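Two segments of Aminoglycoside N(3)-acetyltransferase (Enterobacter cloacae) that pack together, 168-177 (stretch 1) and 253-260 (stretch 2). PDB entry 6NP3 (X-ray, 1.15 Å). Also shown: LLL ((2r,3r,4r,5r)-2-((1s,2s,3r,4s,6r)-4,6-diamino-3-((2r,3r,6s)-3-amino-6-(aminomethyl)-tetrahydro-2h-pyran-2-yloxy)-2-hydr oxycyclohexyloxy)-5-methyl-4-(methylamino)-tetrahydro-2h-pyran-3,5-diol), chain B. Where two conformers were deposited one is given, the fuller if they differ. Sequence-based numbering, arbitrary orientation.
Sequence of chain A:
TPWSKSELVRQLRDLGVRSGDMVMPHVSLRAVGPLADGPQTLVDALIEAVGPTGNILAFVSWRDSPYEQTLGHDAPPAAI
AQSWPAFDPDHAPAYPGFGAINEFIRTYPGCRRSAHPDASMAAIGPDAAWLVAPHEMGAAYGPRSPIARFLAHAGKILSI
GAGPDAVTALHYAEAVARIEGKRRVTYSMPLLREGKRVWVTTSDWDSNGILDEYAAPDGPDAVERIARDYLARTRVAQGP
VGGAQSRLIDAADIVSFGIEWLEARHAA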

ATOM      1  N   THR A 168      -3.002  -3.343  -2.452  1.00 12.92           N
ATOM      2  CA  THR A 168      -3.154  -3.221  -1.007  1.00 12.84           C
ATOM      3  C   THR A 168      -4.541  -2.753  -0.621  1.00 11.95           C
ATOM      4  O   THR A 168      -5.054  -3.147   0.430  1.00 12.52           O
ATOM      5  N   ALA A 169      -5.145  -1.887  -1.421  1.00 12.15           N
ATOM      6  CA  ALA A 169      -6.437  -1.371  -1.026  1.00 11.83           C
ATOM      7  C   ALA A 169      -7.476  -2.465  -0.840  1.00 11.18           C
ATOM      8  O   ALA A 169      -8.437  -2.257  -0.084  1.00 11.51           O
ATOM      9  N   LEU A 170      -7.334  -3.605  -1.520  1.00 11.38           N
ATOM     10  CA  LEU A 170      -8.290  -4.690  -1.336  1.00 11.31           C
ATOM     11  C   LEU A 170      -8.251  -5.300   0.058  1.00 10.91           C
ATOM     12  O   LEU A 170      -9.209  -5.987   0.431  1.00 11.68           O
ATOM     13  N   HIS A 171      -7.194  -5.079   0.839  1.00 10.92           N
ATOM     14  CA  HIS A 171      -7.281  -5.443   2.251  1.00 10.74           C
ATOM     15  C   HIS A 171      -8.396  -4.704   2.980  1.00 10.80           C
ATOM     16  O   HIS A 171      -8.861  -5.210   4.015  1.00 11.81           O
ATOM     17  N   TYR A 172      -8.837  -3.541   2.498  1.00 10.73           N
ATOM     18  CA  TYR A 172     -10.005  -2.906   3.108  1.00 11.05           C
ATOM     19  C   TYR A 172     -11.242  -3.771   2.911  1.00 11.08           C
ATOM     20  O   TYR A 172     -12.059  -3.926   3.825  1.00 11.29           O
ATOM     21  N   ALA A 173     -11.411  -4.313   1.707  1.00 11.59           N
ATOM     22  CA  ALA A 173     -12.556  -5.178   1.464  1.00 11.91           C
ATOM     23  C   ALA A 173     -12.555  -6.363   2.414  1.00 12.09           C
ATOM     24  O   ALA A 173     -13.607  -6.791   2.903  1.00 12.77           O
ATOM     25  N   GLU A 174     -11.387  -6.940   2.649  1.00 11.97           N
ATOM     26  CA  GLU A 174     -11.283  -8.069   3.556  1.00 12.54           C
ATOM     27  C   GLU A 174     -11.687  -7.668   4.965  1.00 12.04           C
ATOM     28  O   GLU A 174     -12.364  -8.427   5.665  1.00 13.11           O
ATOM     29  N   ALA A 175     -11.261  -6.480   5.401  1.00 12.10           N
ATOM     30  CA  ALA A 175     -11.552  -6.010   6.745  1.00 11.63           C
ATOM     31  C   ALA A 175     -13.039  -5.849   6.963  1.00 12.03           C
ATOM     32  O   ALA A 175     -13.542  -6.236   8.021  1.00 12.33           O
ATOM     33  N   VAL A 176     -13.769  -5.360   5.961  1.00 11.95           N
ATOM     34  CA  VAL A 176     -15.181  -5.069   6.168  1.00 12.50           C
ATOM     35  C   VAL A 176     -16.111  -6.182   5.702  1.00 12.64           C
ATOM     36  O   VAL A 176     -17.324  -6.123   5.980  1.00 13.94           O
ATOM     37  N   ALA A 177     -15.597  -7.194   5.030  1.00 12.95           N
ATOM     38  CA  ALA A 177     -16.467  -8.220   4.473  1.00 13.31           C
ATOM     39  C   ALA A 177     -17.224  -8.959   5.574  1.00 13.32           C
ATOM     40  O   ALA A 177     -16.646  -9.409   6.561  1.00 13.77           O
ATOM     41  N   ASP A 253     -14.225   1.436  -6.812  1.00 13.16           N
ATOM     42  CA  ASP A 253     -14.920   0.416  -7.592  1.00 13.31           C
ATOM     43  C   ASP A 253     -14.350  -0.975  -7.340  1.00 12.62           C
ATOM     44  O   ASP A 253     -15.114  -1.926  -7.146  1.00 13.33           O
ATOM     45  N   ILE A 254     -13.026  -1.136  -7.335  1.00 12.32           N
ATOM     46  CA  ILE A 254     -12.463  -2.472  -7.112  1.00 12.10           C
ATOM     47  C   ILE A 254     -12.717  -2.946  -5.687  1.00 12.22           C
ATOM     48  O   ILE A 254     -12.960  -4.132  -5.459  1.00 12.64           O
ATOM     49  N   VAL A 255     -12.698  -2.039  -4.713  1.00 11.87           N
ATOM     50  CA  VAL A 255     -12.986  -2.431  -3.336  1.00 12.20           C
ATOM     51  C   VAL A 255     -14.443  -2.830  -3.179  1.00 12.40           C
ATOM     52  O   VAL A 255     -14.755  -3.844  -2.534  1.00 12.93           O
ATOM     53  N   SER A 256     -15.374  -2.075  -3.753  0.56 12.57           N
ATOM     54  CA  SER A 256     -16.766  -2.506  -3.697  0.56 13.52           C
ATOM     55  C   SER A 256     -16.937  -3.880  -4.348  0.56 13.19           C
ATOM     56  O   SER A 256     -17.609  -4.773  -3.802  0.56 13.21           O
ATOM     57  N   PHE A 257     -16.315  -4.074  -5.513  1.00 13.70           N
ATOM     58  CA  PHE A 257     -16.364  -5.363  -6.182  1.00 13.92           C
ATOM     59  C   PHE A 257     -15.828  -6.446  -5.269  1.00 13.43           C
ATOM     60  O   PHE A 257     -16.395  -7.548  -5.188  1.00 13.93           O
ATOM     61  N   GLY A 258     -14.753  -6.154  -4.540  1.00 13.15           N
ATOM     62  CA  GLY A 258     -14.154  -7.171  -3.691  1.00 13.21           C
ATOM     63  C   GLY A 258     -14.989  -7.526  -2.476  1.00 12.39           C
ATOM     64  O   GLY A 258     -15.061  -8.703  -2.081  1.00 12.98           O
ATOM     65  N   ILE A 259     -15.669  -6.542  -1.886  1.00 12.19           N
ATOM     66  CA  ILE A 259     -16.615  -6.827  -0.809  1.00 12.96           C
ATOM     67  C   ILE A 259     -17.707  -7.764  -1.315  1.00 13.82           C
ATOM     68  O   ILE A 259     -18.064  -8.758  -0.667  1.00 14.63           O
ATOM     69  N   GLU A 260     -18.304  -7.410  -2.452  1.00 14.12           N
ATOM     70  CA  GLU A 260     -19.341  -8.251  -3.044  1.00 15.98           C
ATOM     71  C   GLU A 260     -18.805  -9.643  -3.362  1.00 15.16           C
ATOM     72  O   GLU A 260     -19.506 -10.648  -3.162  1.00 16.09           O
TER

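The helical parts of the two stretches run in roughly the same direction, with 36° between their N-to-C vectors and a closest axial approach of 8.3 Å. Small residues lie at the interface: A173 points its CB toward stretch 2, and its CA lies 4.9 Å from the CA of I259, while G258 presents no side chain at all. An ideal CB on G258 would sit 2.7 Å from L170 CD2, a clash, and 3.4 Å from A173 CB, so the bare glycine backbone forms a hollow that these two residues occupy.

L170 (m, t) starts sideways, but its end swings nearer: CD2 comes 4.2 Å from G258 CA and 3.5 Å from I254 O, while CD1 meets CD1 of I254 (t, t) at 4.0 Å. The bump of A173 CB lies 4.0 Å from G258 C, 3.8 Å from V255 O and 3.7 Å from I259 CG1.

V255 (t) fills the complementary space on stretch 1. V255 CG2 is 3.6 Å from A169 O and 4.2 Å from A169 CB, whereas V255 CG1 reaches 3.7 Å from CD1 of Y172 (t), approaching that ring obliquely, and 4.2 Å from A173 CB. Farther along, I259 (m, t) extends its CD1 to 3.5 Å from CG2 of V176 (m).

No hydrogen bond crosses between the stretches; the stretches bury 389 Å² between them, through contacts between apolar side chains and of side-chain carbons with backbone atoms. Polar chemistry lies on another side of the helix of stretch 1, where H171 and E174 direct their CA-to-CB bonds away from stretch 2. H171 ND1 donates to E174 OE2 (2.8 Å, 164°), which leaves H171 NE2 to accept from N32 of the bound aminoglycoside LLL at 2.8 Å, with N32 near the plane of the imidazole at its edge.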

ATOM      1  CB  THR A 168      -2.128  -2.215  -0.480  1.00 14.11           C
ATOM      2  OG1 THR A 168      -0.839  -2.497  -1.050  1.00 15.05           O
ATOM      3  CG2 THR A 168      -2.064  -2.210   1.003  1.00 16.25           C
ATOM      4  CB  ALA A 169      -6.951  -0.341  -2.008  1.00 12.95           C
ATOM      5  CB  LEU A 170      -8.127  -5.751  -2.421  1.00 12.10           C
ATOM      6  CG  LEU A 170      -8.836  -5.418  -3.733  1.00 12.39           C
ATOM      7  CD1 LEU A 170      -8.394  -6.344  -4.834  1.00 13.25           C
ATOM      8  CD2 LEU A 170     -10.340  -5.491  -3.523  1.00 13.77           C
ATOM      9  CB  HIS A 171      -5.926  -5.309   2.947  1.00 11.45           C
ATOM     10  CG  HIS A 171      -4.877  -6.220   2.392  1.00 12.31           C
ATOM     11  ND1 HIS A 171      -5.013  -7.590   2.387  1.00 12.93           N
ATOM     12  CD2 HIS A 171      -3.665  -5.966   1.840  1.00 13.63           C
ATOM     13  CE1 HIS A 171      -3.934  -8.136   1.854  1.00 13.98           C
ATOM     14  NE2 HIS A 171      -3.100  -7.172   1.514  1.00 14.65           N
ATOM     15  CB  TYR A 172     -10.195  -1.505   2.512  1.00 11.22           C
ATOM     16  CG  TYR A 172     -11.370  -0.770   3.102  1.00 11.05           C
ATOM     17  CD1 TYR A 172     -12.656  -1.042   2.693  1.00 11.97           C
ATOM     18  CD2 TYR A 172     -11.207   0.168   4.095  1.00 11.69           C
ATOM     19  CE1 TYR A 172     -13.753  -0.417   3.263  1.00 12.90           C
ATOM     20  CE2 TYR A 172     -12.296   0.816   4.641  1.00 12.95           C
ATOM     21  CZ  TYR A 172     -13.570   0.516   4.225  1.00 13.69           C
ATOM     22  OH  TYR A 172     -14.650   1.155   4.815  1.00 16.66           O
ATOM     23  CB  ALA A 173     -12.551  -5.670   0.029  1.00 12.45           C
ATOM     24  CB  GLU A 174      -9.849  -8.610   3.526  1.00 12.27           C
ATOM     25  CG  GLU A 174      -9.414  -9.217   2.216  1.00 12.50           C
ATOM     26  CD  GLU A 174      -8.054  -9.803   2.227  1.00 13.77           C
ATOM     27  OE1 GLU A 174      -7.840 -10.722   1.427  1.00 17.79           O
ATOM     28  OE2 GLU A 174      -7.179  -9.331   2.966  1.00 14.48           O
ATOM     29  CB  ALA A 175     -10.856  -4.685   6.977  1.00 12.28           C
ATOM     30  CB  VAL A 176     -15.627  -3.721   5.568  1.00 12.69           C
ATOM     31  CG1 VAL A 176     -14.774  -2.573   6.118  1.00 13.98           C
ATOM     32  CG2 VAL A 176     -15.613  -3.737   4.043  1.00 12.86           C
ATOM     33  CB  ALA A 177     -15.640  -9.205   3.659  1.00 14.68           C
ATOM     34  CB  ASP A 253     -14.867   0.749  -9.076  1.00 14.52           C
ATOM     35  CG  ASP A 253     -15.840  -0.075  -9.873  1.00 16.79           C
ATOM     36  OD1 ASP A 253     -17.051   0.016  -9.605  1.00 19.38           O
ATOM     37  OD2 ASP A 253     -15.387  -0.811 -10.759  1.00 18.16           O
ATOM     38  CB  ILE A 254     -10.971  -2.550  -7.501  1.00 12.54           C
ATOM     39  CG1 ILE A 254     -10.544  -4.027  -7.663  1.00 13.08           C
ATOM     40  CG2 ILE A 254     -10.096  -1.793  -6.517  1.00 12.68           C
ATOM     41  CD1 ILE A 254      -9.160  -4.233  -8.182  1.00 13.39           C
ATOM     42  CB  VAL A 255     -12.537  -1.331  -2.355  1.00 13.21           C
ATOM     43  CG1 VAL A 255     -13.055  -1.611  -0.952  1.00 15.11           C
ATOM     44  CG2 VAL A 255     -11.009  -1.259  -2.364  1.00 13.29           C
ATOM     45  CB  SER A 256     -17.643  -1.464  -4.376  0.56 15.59           C
ATOM     46  OG  SER A 256     -17.650  -0.259  -3.633  0.56 17.86           O
ATOM     47  CB  PHE A 257     -15.561  -5.281  -7.475  1.00 14.09           C
ATOM     48  CG  PHE A 257     -15.439  -6.588  -8.215  1.00 15.16           C
ATOM     49  CD1 PHE A 257     -14.411  -7.462  -7.929  1.00 15.61           C
ATOM     50  CD2 PHE A 257     -16.337  -6.932  -9.204  1.00 17.23           C
ATOM     51  CE1 PHE A 257     -14.280  -8.655  -8.601  1.00 16.50           C
ATOM     52  CE2 PHE A 257     -16.203  -8.145  -9.868  1.00 18.59           C
ATOM     53  CZ  PHE A 257     -15.163  -8.969  -9.598  1.00 18.14           C
ATOM     54  CB  ILE A 259     -17.202  -5.519  -0.245  1.00 12.70           C
ATOM     55  CG1 ILE A 259     -16.089  -4.682   0.397  1.00 12.79           C
ATOM     56  CG2 ILE A 259     -18.339  -5.796   0.738  1.00 14.09           C
ATOM     57  CD1 ILE A 259     -16.511  -3.249   0.664  1.00 13.77           C
ATOM     58  CB  GLU A 260     -19.903  -7.580  -4.298  1.00 17.62           C
ATOM     59  CG  GLU A 260     -20.615  -6.289  -4.027  1.00 25.95           C
ATOM     60  CD  GLU A 260     -21.043  -5.549  -5.284  1.00 35.50           C
ATOM     61  OE1 GLU A 260     -21.053  -6.147  -6.377  1.00 36.70           O
ATOM     62  OE2 GLU A 260     -21.375  -4.351  -5.172  1.00 37.77           O
TER
HETATM   63  C11 LLL B 301       2.573 -10.772   0.097  0.81 25.28           C
HETATM   64  O11 LLL B 301       1.719  -9.612   0.275  0.81 19.54           O
HETATM   65  C21 LLL B 301       3.124 -10.711  -1.325  0.81 28.73           C
HETATM   66  N21 LLL B 301       3.669  -9.372  -1.522  0.81 30.20           N
HETATM   67  C31 LLL B 301       2.023 -10.854  -2.310  0.81 28.69           C
HETATM   68  C41 LLL B 301       1.358 -12.204  -2.091  0.81 29.31           C
HETATM   69  C51 LLL B 301       0.872 -12.262  -0.647  0.81 29.22           C
HETATM   70  O51 LLL B 301       1.930 -12.034   0.242  0.81 28.20           O
HETATM   71  C61 LLL B 301       0.300 -13.628  -0.338  0.81 29.85           C
HETATM   72  N61 LLL B 301      -0.138 -13.635   1.058  0.81 29.57           N
HETATM   73  C12 LLL B 301       1.187  -7.187   3.682  0.81 14.94           C
HETATM   74  N12 LLL B 301       0.785  -6.607   4.956  0.81 14.89           N
HETATM   75  C22 LLL B 301      -0.019  -7.441   2.779  0.81 17.33           C
HETATM   76  C32 LLL B 301       0.503  -7.969   1.457  0.81 18.83           C
HETATM   77  N32 LLL B 301      -0.626  -8.201   0.552  0.81 22.12           N
HETATM   78  C42 LLL B 301       1.273  -9.283   1.593  0.81 17.94           C
HETATM   79  C52 LLL B 301       2.404  -9.101   2.606  0.81 15.92           C
HETATM   80  O52 LLL B 301       2.977 -10.362   2.860  0.81 16.82           O
HETATM   81  C62 LLL B 301       1.924  -8.512   3.917  0.81 14.50           C
HETATM   82  O62 LLL B 301       3.058  -8.238   4.720  0.81 13.57           O
HETATM   83  C13 LLL B 301       3.068  -8.759   6.050  0.81 14.45           C
HETATM   84  C23 LLL B 301       3.880  -7.778   6.891  0.81 14.13           C
HETATM   85  O23 LLL B 301       3.307  -6.495   6.743  0.81 14.60           O
HETATM   86  C33 LLL B 301       5.331  -7.698   6.382  0.81 14.70           C
HETATM   87  N33 LLL B 301       6.131  -6.833   7.276  0.81 14.75           N
HETATM   88  C43 LLL B 301       5.916  -9.125   6.342  0.81 15.50           C
HETATM   89  O43 LLL B 301       6.069  -9.541   7.684  0.81 16.09           O
HETATM   90  C53 LLL B 301       4.978 -10.069   5.582  0.81 15.45           C
HETATM   91  O53 LLL B 301       3.670 -10.067   6.105  0.81 14.92           O
HETATM   92  C83 LLL B 301       7.271  -9.124   5.624  0.81 16.81           C
HETATM   93  C93 LLL B 301       6.820  -5.774   6.507  0.81 15.30           C